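Local coordinates for protein D-glyceraldehyde dehydrogenase (NADP(+)) (Thermoplasma acidophilum, PDB 5IZD) that oxidises D-glyceraldehyde to (R)-glycerate with NADP+ as a homotetrameric aldehyde dehydrogenase of the non-phosphorylated Entner-Doudoroff pathway, at residues 141-146 against 216-221; 54-59 against 166-171; 211-216 against 234-239. All blocks are in the same frame, centred on the assembly; numbering follows the deposited sequence.

Contact 1. Residues 141-146 against 216-221; sequences IVVALT and KKVNLI. With NAP (NADP nicotinamide-adenine-dinucleotide phosphate), chain I.
The carboxamide of Asn-219 meets Ile-141 through its OD1: Ile-141 N donates to it at 3.0 Å, nearly straight (170° at the hydrogen), in the amide plane and on a lone pair. Asn-219 CG is anti to the carbonyl carbon (chi1 -59°), on the side from which OD1 reaches Ile-141 N. The other flat group, the adenine of NADP, is touched at N3A by Leu-145 CD1 (3.7 Å). Asn-219 N bonds to Ile-141 O. That oxygen also accepts Leu-220 N, tilted off the carbonyl plane, at 3.3 Å, so two neighbouring N-H groups grip one buried carbonyl. Parallel pairing follows, with Val-143 N to Leu-220 O at 2.9 Å. On one face of the sheet Val-142 CG1 and Leu-220 CD2 lie side by side at 3.9 Å. On the other, the CG2 atoms of Val-143 and Val-218 meet at 3.6 Å, their side chains at about a right angle, and Leu-145 CD1 touches Ile-221 CG2. These strands belong to the Rossmann-type coenzyme domain. The chemistry divides along the strand: amide bonds gather round Ile-141, Leu-145 at its end gives a methyl to the adenine, and Thr-146 O just beyond accepts from the ribose O3B at 2.8 Å.

Contact 2. Residues 54-59 against 166-171; sequences WAWNDL and GNTVVL
Trp-56, Gly-166 and Thr-168 bury the largest areas here, and the indole of Trp-56 does most of the touching. CG stands anti to the backbone N (chi1 -171°); from there the five-membered side of the indole meets the turn at Gly-166. This pyrrole side faces two carbonyls. Asn-167 O lies at the ring edge, near the plane, 3.1 Å from Trp-56 NE1, and Gly-166 O approaches Trp-56 CD1 obliquely at 3.5 Å. The methyl CG2 of Thr-168 comes to the same Trp-56 CD1 at 4.2 Å, again obliquely. Arg-64 makes a cation-pi contact with the indole. Gly-166, just past helix 153-164, forms a Schellman motif, with positive phi (97°). A beta carbon at these backbone angles would collide with the preceding carbonyl O, which by itself calls for glycine. An alanine in place of Trp-56 would probably leave a gap beside the carbonyls of Gly-166 and Asn-167 and deprive Arg-64 of its cation-pi partner. The polar groups next to the ring have partners outside the two segments: Thr-168 OG1 bonds to Ala-49 O of helix 39-77, and Asn-167 OD1 takes Gly-140 N. The indole also packs on Leu-163 of helix 153-164, so helix 39-77 closes over the junction where that helix turns into strand 168-172, itself paired with strand 130-145.

Contact 3. Residues 211-216 against 234-239; sequences YIVEHK and MQKASA
Val-213 and Lys-236 touch where two helices of the Rossmann-type coenzyme domain come together. Helices 205-214 and 227-236 flank strand 220-224 in the chain and pack on the same side of the sheet, since Val-213 and Ala-237 both rest on Ile-221. The side chain of Lys-236 can be followed outward. Its CB meets Val-213 CG2 at 3.5 Å, the tightest side-chain approach between the segments, and also lies near Glu-214 OE2. CG keeps a looser touch on that same valine methyl, at 4.1 Å. A bend at chi2 (-52°) then places CD beside the carboxylate of Glu-214, 3.7 Å from OE2. CE and NZ continue outward, leaving Lys-236 NZ 4.7 Å from Glu-214 OE2; the opposite charges are near but not in contact. The lysine side chain also comes close to Asp-210 on the facing helix. Glu-214 and Lys-236 run side by side and point the same way, the glutamate extended beyond CG. Farther along, Ala-239 CB sits 4.1 Å from Glu-214 O. Val-213 also touches the bound NADP, and Ser-238 OG accepts from Gln-235 NE2 of the second subunit, with the reciprocal bond formed as well, so the helix ends lie between the cofactor and the interface with a second subunit. One water bridges the segments, donating to Glu-214 OE2 at 3.0 Å and to Lys-236 O at 2.7 Å.

Overall arrangement
Contacts 1 and 2 are buried and share one sheet: strand 130-145 pairs with 220-224 in the first and with 168-172 between the two, Val-142 N reaching Thr-168 O. Contact 3 lies only partly buried, on one face of that sheet, and meets contact 1 where Val-213 and Ile-212 pack on Leu-145, Val-143 and Ile-221. Contacts 2 and 3 do not touch; their centres are about 21 Å apart. The chemistry follows place: backbone and amide bonds join the strands in contact 1, an aromatic ring meets carbonyls in contact 2, and aliphatic packing with a water bridge joins the helices of contact 3. Contacts 1 and 3 both reach NADP.

Contact 1. Residues 141-146 against 216-221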
loop_
_atom_site.group_PDB
_atom_site.type_symbol
_atom_site.label_atom_id
_atom_site.label_comp_id
_atom_site.label_asym_id
_atom_site.label_seq_id
_atom_site.Cartn_x
_atom_site.Cartn_y
_atom_site.Cartn_z
ATOM N N ILE A 141 -11.199 3.071 -23.213
ATOM C CA ILE A 141 -10.670 4.050 -24.155
ATOM C C ILE A 141 -10.276 5.386 -23.551
ATOM O O ILE A 141 -11.127 6.099 -23.012
ATOM C CB ILE A 141 -11.653 4.337 -25.315
ATOM C CG1 ILE A 141 -12.034 3.006 -25.957
ATOM C CG2 ILE A 141 -10.996 5.289 -26.313
ATOM C CD1 ILE A 141 -13.236 3.092 -26.872
ATOM N N VAL A 142 -8.982 5.676 -23.623
ATOM C CA VAL A 142 -8.370 6.894 -23.087
ATOM C C VAL A 142 -8.201 7.902 -24.260
ATOM O O VAL A 142 -7.667 7.532 -25.308
ATOM C CB VAL A 142 -6.973 6.564 -22.470
ATOM C CG1 VAL A 142 -6.181 7.810 -22.147
ATOM C CG2 VAL A 142 -7.098 5.672 -21.255
ATOM N N VAL A 143 -8.667 9.130 -24.057
ATOM C CA VAL A 143 -8.396 10.236 -24.915
ATOM C C VAL A 143 -7.335 11.086 -24.219
ATOM O O VAL A 143 -7.456 11.456 -22.976
ATOM C CB VAL A 143 -9.657 11.069 -25.207
ATOM C CG1 VAL A 143 -9.281 12.372 -25.891
ATOM C CG2 VAL A 143 -10.644 10.291 -26.060
ATOM N N ALA A 144 -6.267 11.322 -24.962
ATOM C CA ALA A 144 -5.117 12.074 -24.483
ATOM C C ALA A 144 -4.983 13.368 -25.268
ATOM O O ALA A 144 -4.908 13.338 -26.506
ATOM C CB ALA A 144 -3.852 11.270 -24.604
ATOM N N LEU A 145 -5.056 14.498 -24.543
ATOM C CA LEU A 145 -5.066 15.823 -25.131
ATOM C C LEU A 145 -3.832 16.527 -24.601
ATOM O O LEU A 145 -3.748 16.823 -23.383
ATOM C CB LEU A 145 -6.334 16.606 -24.779
ATOM C CG LEU A 145 -7.638 15.993 -25.242
ATOM C CD1 LEU A 145 -8.785 16.647 -24.485
ATOM C CD2 LEU A 145 -7.848 16.085 -26.709
ATOM N N THR A 146 -2.860 16.779 -25.478
ATOM C CA THR A 146 -1.551 17.292 -25.033
ATOM C C THR A 146 -1.358 18.754 -25.406
ATOM O O THR A 146 -1.906 19.235 -26.440
ATOM C CB THR A 146 -0.346 16.417 -25.493
ATOM O OG1 THR A 146 -0.378 16.210 -26.895
ATOM C CG2 THR A 146 -0.433 15.081 -24.814
ATOM N N LYS A 216 -19.840 8.985 -26.707
ATOM C CA LYS A 216 -20.472 7.982 -25.827
ATOM C C LYS A 216 -19.515 6.863 -25.377
ATOM O O LYS A 216 -19.701 6.287 -24.283
ATOM C CB LYS A 216 -21.752 7.365 -26.475
ATOM C CG LYS A 216 -22.905 8.344 -26.785
ATOM N N LYS A 217 -18.510 6.559 -26.199
ATOM C CA LYS A 217 -17.558 5.456 -25.958
ATOM C C LYS A 217 -16.248 5.806 -25.205
ATOM O O LYS A 217 -15.447 4.925 -24.926
ATOM C CB LYS A 217 -17.183 4.798 -27.307
ATOM C CG LYS A 217 -18.388 4.324 -28.143
ATOM C CD LYS A 217 -17.938 3.681 -29.442
ATOM C CE LYS A 217 -19.099 2.989 -30.142
ATOM N NZ LYS A 217 -18.473 2.119 -31.164
ATOM N N VAL A 218 -16.015 7.082 -24.926
ATOM C CA VAL A 218 -14.803 7.511 -24.239
ATOM C C VAL A 218 -14.936 7.217 -22.760
ATOM O O VAL A 218 -15.949 7.537 -22.154
ATOM C CB VAL A 218 -14.522 9.007 -24.540
ATOM C CG1 VAL A 218 -13.442 9.582 -23.658
ATOM C CG2 VAL A 218 -14.070 9.130 -25.961
ATOM N N ASN A 219 -13.912 6.617 -22.155
ATOM C CA ASN A 219 -14.011 6.276 -20.724
ATOM C C ASN A 219 -13.174 7.146 -19.781
ATOM O O ASN A 219 -13.482 7.254 -18.561
ATOM C CB ASN A 219 -13.624 4.810 -20.542
ATOM C CG ASN A 219 -14.509 3.857 -21.349
ATOM O OD1 ASN A 219 -14.015 3.108 -22.197
ATOM N ND2 ASN A 219 -15.816 3.897 -21.108
ATOM N N LEU A 220 -12.105 7.737 -20.334
ATOM C CA LEU A 220 -11.141 8.504 -19.549
ATOM C C LEU A 220 -10.502 9.576 -20.469
ATOM O O LEU A 220 -10.257 9.346 -21.683
ATOM C CB LEU A 220 -10.097 7.590 -18.915
ATOM C CG LEU A 220 -9.044 8.207 -17.969
ATOM C CD1 LEU A 220 -8.469 7.149 -17.067
ATOM C CD2 LEU A 220 -7.889 8.799 -18.830
ATOM N N ILE A 221 -10.393 10.772 -19.921
ATOM C CA ILE A 221 -9.731 11.909 -20.561
ATOM C C ILE A 221 -8.558 12.346 -19.692
ATOM O O ILE A 221 -8.723 12.685 -18.491
ATOM C CB ILE A 221 -10.706 13.068 -20.816
ATOM C CG1 ILE A 221 -11.770 12.614 -21.837
ATOM C CG2 ILE A 221 -9.988 14.255 -21.480
ATOM C CD1 ILE A 221 -13.061 13.372 -21.777
HETATM P PA NAP I . -5.194 24.583 -24.495
HETATM O O1A NAP I . -6.191 25.320 -25.332
HETATM O O2A NAP I . -5.573 24.239 -23.069
HETATM O O5B NAP I . -4.761 23.227 -25.298
HETATM C C5B NAP I . -4.473 21.954 -24.678
HETATM C C4B NAP I . -5.012 20.799 -25.543
HETATM O O4B NAP I . -6.452 20.798 -25.518
HETATM C C3B NAP I . -4.637 20.940 -27.032
HETATM O O3B NAP I . -4.471 19.617 -27.611
HETATM C C2B NAP I . -5.841 21.625 -27.616
HETATM O O2B NAP I . -5.935 21.525 -29.034
HETATM C C1B NAP I . -6.952 20.923 -26.883
HETATM N N9A NAP I . -8.254 21.608 -26.892
HETATM C C8A NAP I . -8.524 22.923 -27.115
HETATM N N7A NAP I . -9.814 23.180 -27.063
HETATM C C5A NAP I . -10.395 21.945 -26.754
HETATM C C6A NAP I . -11.719 21.553 -26.552
HETATM N N6A NAP I . -12.751 22.403 -26.615
HETATM N N1A NAP I . -11.965 20.258 -26.265
HETATM C C2A NAP I . -10.937 19.391 -26.222
HETATM N N3A NAP I . -9.643 19.680 -26.419
HETATM C C4A NAP I . -9.448 20.994 -26.670
HETATM O O3 NAP I . -3.861 25.446 -24.480
HETATM P PN NAP I . -3.515 26.852 -25.186
HETATM O O1N NAP I . -3.542 26.698 -26.696
HETATM O O2N NAP I . -2.188 27.355 -24.674
HETATM O O5D NAP I . -4.655 27.802 -24.740
HETATM P P2B NAP I . -5.587 22.864 -29.949
HETATM O O1X NAP I . -5.862 22.456 -31.405
HETATM O O2X NAP I . -4.176 23.176 -29.784
HETATM O O3X NAP I . -6.483 23.990 -29.558
#

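Contact 2. Residues 54-59 against 166-171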
loop_
_atom_site.group_PDB
_atom_site.type_symbol
_atom_site.label_atom_id
_atom_site.label_comp_id
_atom_site.label_asym_id
_atom_site.label_seq_id
_atom_site.Cartn_x
_atom_site.Cartn_y
_atom_site.Cartn_z
ATOM N N TRP A 54 -10.141 -5.500 -26.002
ATOM C CA TRP A 54 -10.069 -6.804 -25.300
ATOM C C TRP A 54 -8.766 -7.586 -25.460
ATOM O O TRP A 54 -8.195 -8.076 -24.476
ATOM C CB TRP A 54 -11.309 -7.687 -25.560
ATOM C CG TRP A 54 -12.399 -7.255 -24.687
ATOM C CD1 TRP A 54 -13.538 -6.591 -25.046
ATOM C CD2 TRP A 54 -12.415 -7.362 -23.246
ATOM N NE1 TRP A 54 -14.288 -6.310 -23.910
ATOM C CE2 TRP A 54 -13.622 -6.765 -22.797
ATOM C CE3 TRP A 54 -11.518 -7.886 -22.304
ATOM C CZ2 TRP A 54 -13.971 -6.698 -21.443
ATOM C CZ3 TRP A 54 -11.859 -7.817 -20.942
ATOM C CH2 TRP A 54 -13.081 -7.223 -20.530
ATOM N N ALA A 55 -8.287 -7.634 -26.657
ATOM C CA ALA A 55 -6.999 -8.254 -26.998
ATOM C C ALA A 55 -5.776 -7.509 -26.443
ATOM O O ALA A 55 -4.753 -8.150 -26.157
ATOM C CB ALA A 55 -6.866 -8.340 -28.530
ATOM N N TRP A 56 -5.863 -6.177 -26.286
ATOM C CA TRP A 56 -4.799 -5.423 -25.586
ATOM C C TRP A 56 -4.873 -5.691 -24.055
ATOM O O TRP A 56 -3.866 -6.029 -23.419
ATOM C CB TRP A 56 -4.901 -3.935 -25.920
ATOM C CG TRP A 56 -3.788 -3.035 -25.465
ATOM C CD1 TRP A 56 -3.919 -1.950 -24.634
ATOM C CD2 TRP A 56 -2.400 -3.115 -25.785
ATOM N NE1 TRP A 56 -2.721 -1.336 -24.448
ATOM C CE2 TRP A 56 -1.763 -2.024 -25.141
ATOM C CE3 TRP A 56 -1.631 -3.977 -26.569
ATOM C CZ2 TRP A 56 -0.396 -1.780 -25.233
ATOM C CZ3 TRP A 56 -0.256 -3.719 -26.684
ATOM C CH2 TRP A 56 0.349 -2.620 -25.988
ATOM N N ASN A 57 -6.054 -5.577 -23.476
ATOM C CA ASN A 57 -6.222 -5.984 -22.062
ATOM C C ASN A 57 -5.615 -7.408 -21.827
ATOM O O ASN A 57 -4.778 -7.635 -20.916
ATOM C CB ASN A 57 -7.698 -5.965 -21.668
ATOM C CG ASN A 57 -7.921 -6.382 -20.201
ATOM O OD1 ASN A 57 -7.665 -5.642 -19.311
ATOM N ND2 ASN A 57 -8.344 -7.586 -19.991
ATOM N N ASP A 58 -6.049 -8.338 -22.651
ATOM C CA ASP A 58 -5.717 -9.760 -22.507
ATOM C C ASP A 58 -4.219 -10.145 -22.751
ATOM O O ASP A 58 -3.813 -11.203 -22.280
ATOM C CB ASP A 58 -6.657 -10.632 -23.410
ATOM C CG ASP A 58 -8.080 -10.801 -22.805
ATOM O OD1 ASP A 58 -8.392 -10.243 -21.742
ATOM O OD2 ASP A 58 -8.924 -11.484 -23.410
ATOM N N LEU A 59 -3.415 -9.319 -23.429
ATOM C CA LEU A 59 -1.961 -9.545 -23.460
ATOM C C LEU A 59 -1.274 -9.536 -22.095
ATOM O O LEU A 59 -0.224 -10.141 -21.935
ATOM C CB LEU A 59 -1.247 -8.460 -24.295
ATOM C CG LEU A 59 -1.224 -8.449 -25.814
ATOM C CD1 LEU A 59 -0.203 -7.386 -26.266
ATOM C CD2 LEU A 59 -0.847 -9.802 -26.352
ATOM N N GLY A 166 -3.176 -1.167 -19.914
ATOM C CA GLY A 166 -4.078 -1.946 -20.763
ATOM C C GLY A 166 -5.208 -1.145 -21.415
ATOM O O GLY A 166 -6.130 -1.752 -21.907
ATOM N N ASN A 167 -5.142 0.197 -21.406
ATOM C CA ASN A 167 -6.108 1.020 -22.075
ATOM C C ASN A 167 -5.673 1.186 -23.511
ATOM O O ASN A 167 -4.479 1.123 -23.792
ATOM C CB ASN A 167 -6.229 2.401 -21.464
ATOM C CG ASN A 167 -6.660 2.367 -19.999
ATOM O OD1 ASN A 167 -7.865 2.308 -19.682
ATOM N ND2 ASN A 167 -5.667 2.437 -19.084
ATOM N N THR A 168 -6.637 1.428 -24.392
ATOM C CA THR A 168 -6.339 1.789 -25.783
ATOM C C THR A 168 -6.451 3.287 -25.839
ATOM O O THR A 168 -7.083 3.898 -24.935
ATOM C CB THR A 168 -7.303 1.159 -26.778
ATOM O OG1 THR A 168 -8.625 1.500 -26.399
ATOM C CG2 THR A 168 -7.157 -0.341 -26.749
ATOM N N VAL A 169 -5.824 3.896 -26.842
ATOM C CA VAL A 169 -5.572 5.330 -26.798
ATOM C C VAL A 169 -5.849 6.025 -28.148
ATOM O O VAL A 169 -5.439 5.532 -29.214
ATOM C CB VAL A 169 -4.110 5.658 -26.402
ATOM C CG1 VAL A 169 -3.847 7.165 -26.464
ATOM C CG2 VAL A 169 -3.730 5.080 -25.064
ATOM N N VAL A 170 -6.559 7.148 -28.050
ATOM C CA VAL A 170 -6.674 8.191 -29.099
ATOM C C VAL A 170 -6.001 9.503 -28.620
ATOM O O VAL A 170 -6.484 10.162 -27.648
ATOM C CB VAL A 170 -8.138 8.488 -29.461
ATOM C CG1 VAL A 170 -8.234 9.529 -30.570
ATOM C CG2 VAL A 170 -8.888 7.211 -29.843
ATOM N N LEU A 171 -4.880 9.844 -29.269
ATOM C CA LEU A 171 -4.093 11.037 -28.987
ATOM C C LEU A 171 -4.409 12.206 -29.968
ATOM O O LEU A 171 -4.367 12.011 -31.202
ATOM C CB LEU A 171 -2.583 10.697 -29.012
ATOM C CG LEU A 171 -1.571 11.851 -28.930
ATOM C CD1 LEU A 171 -1.522 12.492 -27.538
ATOM C CD2 LEU A 171 -0.193 11.353 -29.251
#

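Contact 3. Residues 211-216 against 234-239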
loop_
_atom_site.group_PDB
_atom_site.type_symbol
_atom_site.label_atom_id
_atom_site.label_comp_id
_atom_site.label_asym_id
_atom_site.label_seq_id
_atom_site.Cartn_x
_atom_site.Cartn_y
_atom_site.Cartn_z
ATOM N N TYR A 211 -16.165 17.380 -29.564
ATOM C CA TYR A 211 -16.719 16.150 -30.128
ATOM C C TYR A 211 -16.021 14.905 -29.585
ATOM O O TYR A 211 -16.690 13.914 -29.223
ATOM C CB TYR A 211 -16.669 16.227 -31.661
ATOM C CG TYR A 211 -17.308 15.054 -32.299
ATOM C CD1 TYR A 211 -18.715 14.982 -32.442
ATOM C CD2 TYR A 211 -16.535 13.973 -32.741
ATOM C CE1 TYR A 211 -19.329 13.860 -33.015
ATOM C CE2 TYR A 211 -17.144 12.839 -33.327
ATOM C CZ TYR A 211 -18.539 12.782 -33.459
ATOM O OH TYR A 211 -19.117 11.653 -34.017
ATOM N N ILE A 212 -14.692 14.970 -29.511
ATOM C CA ILE A 212 -13.879 13.870 -28.972
ATOM C C ILE A 212 -14.228 13.631 -27.498
ATOM O O ILE A 212 -14.449 12.500 -27.067
ATOM C CB ILE A 212 -12.346 14.126 -29.061
ATOM C CG1 ILE A 212 -11.856 14.399 -30.478
ATOM C CG2 ILE A 212 -11.565 12.884 -28.676
ATOM C CD1 ILE A 212 -10.485 15.082 -30.543
ATOM N N VAL A 213 -14.284 14.703 -26.726
ATOM C CA VAL A 213 -14.461 14.542 -25.287
ATOM C C VAL A 213 -15.844 14.052 -24.887
ATOM O O VAL A 213 -15.936 13.278 -23.958
ATOM C CB VAL A 213 -14.091 15.773 -24.461
ATOM C CG1 VAL A 213 -12.663 16.234 -24.778
ATOM C CG2 VAL A 213 -15.059 16.898 -24.661
ATOM N N GLU A 214 -16.906 14.503 -25.542
ATOM C CA GLU A 214 -18.256 14.028 -25.147
ATOM C C GLU A 214 -18.759 12.672 -25.737
ATOM O O GLU A 214 -19.833 12.235 -25.394
ATOM C CB GLU A 214 -19.264 15.125 -25.379
ATOM C CG GLU A 214 -19.482 15.446 -26.825
ATOM C CD GLU A 214 -20.272 16.725 -27.030
ATOM O OE1 GLU A 214 -20.660 16.945 -28.202
ATOM O OE2 GLU A 214 -20.559 17.475 -26.057
ATOM N N HIS A 215 -17.960 12.024 -26.583
ATOM C CA HIS A 215 -18.312 10.813 -27.329
ATOM C C HIS A 215 -18.742 9.665 -26.384
ATOM O O HIS A 215 -18.046 9.398 -25.415
ATOM C CB HIS A 215 -17.082 10.379 -28.149
ATOM C CG HIS A 215 -17.379 9.413 -29.246
ATOM N ND1 HIS A 215 -17.599 8.079 -29.010
ATOM C CD2 HIS A 215 -17.439 9.566 -30.591
ATOM C CE1 HIS A 215 -17.821 7.452 -30.151
ATOM N NE2 HIS A 215 -17.712 8.328 -31.129
ATOM N N LYS A 216 -19.840 8.985 -26.707
ATOM C CA LYS A 216 -20.472 7.982 -25.827
ATOM C C LYS A 216 -19.515 6.863 -25.377
ATOM O O LYS A 216 -19.701 6.287 -24.283
ATOM C CB LYS A 216 -21.752 7.365 -26.475
ATOM C CG LYS A 216 -22.905 8.344 -26.785
ATOM N N MET A 234 -14.479 19.396 -18.643
ATOM C CA MET A 234 -15.267 18.916 -17.547
ATOM C C MET A 234 -16.751 19.078 -17.799
ATOM O O MET A 234 -17.528 18.172 -17.485
ATOM C CB MET A 234 -14.842 19.619 -16.227
ATOM C CG MET A 234 -15.370 18.996 -14.979
ATOM S SD MET A 234 -14.538 19.683 -13.510
ATOM C CE MET A 234 -15.675 19.111 -12.265
ATOM N N GLN A 235 -17.171 20.217 -18.329
ATOM C CA GLN A 235 -18.594 20.402 -18.671
ATOM C C GLN A 235 -19.093 19.389 -19.726
ATOM O O GLN A 235 -20.148 18.780 -19.541
ATOM C CB GLN A 235 -18.840 21.803 -19.197
ATOM C CG GLN A 235 -18.700 22.894 -18.147
ATOM C CD GLN A 235 -18.420 24.233 -18.816
ATOM O OE1 GLN A 235 -18.501 24.342 -20.027
ATOM N NE2 GLN A 235 -18.054 25.242 -18.023
ATOM N N LYS A 236 -18.317 19.215 -20.816
ATOM C CA LYS A 236 -18.678 18.284 -21.891
ATOM C C LYS A 236 -18.668 16.820 -21.466
ATOM O O LYS A 236 -19.572 16.070 -21.858
ATOM C CB LYS A 236 -17.795 18.455 -23.128
ATOM C CG LYS A 236 -17.842 19.816 -23.760
ATOM C CD LYS A 236 -19.257 20.260 -24.043
ATOM C CE LYS A 236 -19.244 21.488 -24.934
ATOM N NZ LYS A 236 -20.619 22.054 -24.959
ATOM N N ALA A 237 -17.669 16.414 -20.685
ATOM C CA ALA A 237 -17.586 15.056 -20.179
ATOM C C ALA A 237 -18.669 14.703 -19.150
ATOM O O ALA A 237 -18.737 13.541 -18.689
ATOM C CB ALA A 237 -16.224 14.782 -19.570
ATOM N N SER A 238 -19.494 15.670 -18.757
ATOM C CA SER A 238 -20.703 15.339 -18.014
ATOM C C SER A 238 -21.592 14.376 -18.827
ATOM O O SER A 238 -22.295 13.588 -18.253
ATOM C CB SER A 238 -21.437 16.598 -17.553
ATOM O OG SER A 238 -22.239 17.185 -18.566
ATOM N N ALA A 239 -21.517 14.414 -20.167
ATOM C CA ALA A 239 -22.270 13.478 -21.016
ATOM C C ALA A 239 -21.917 11.989 -20.867
ATOM O O ALA A 239 -22.741 11.164 -21.093
ATOM C CB ALA A 239 -22.156 13.868 -22.467
HETATM O O HOH W 1 -21.608 17.253 -23.234
#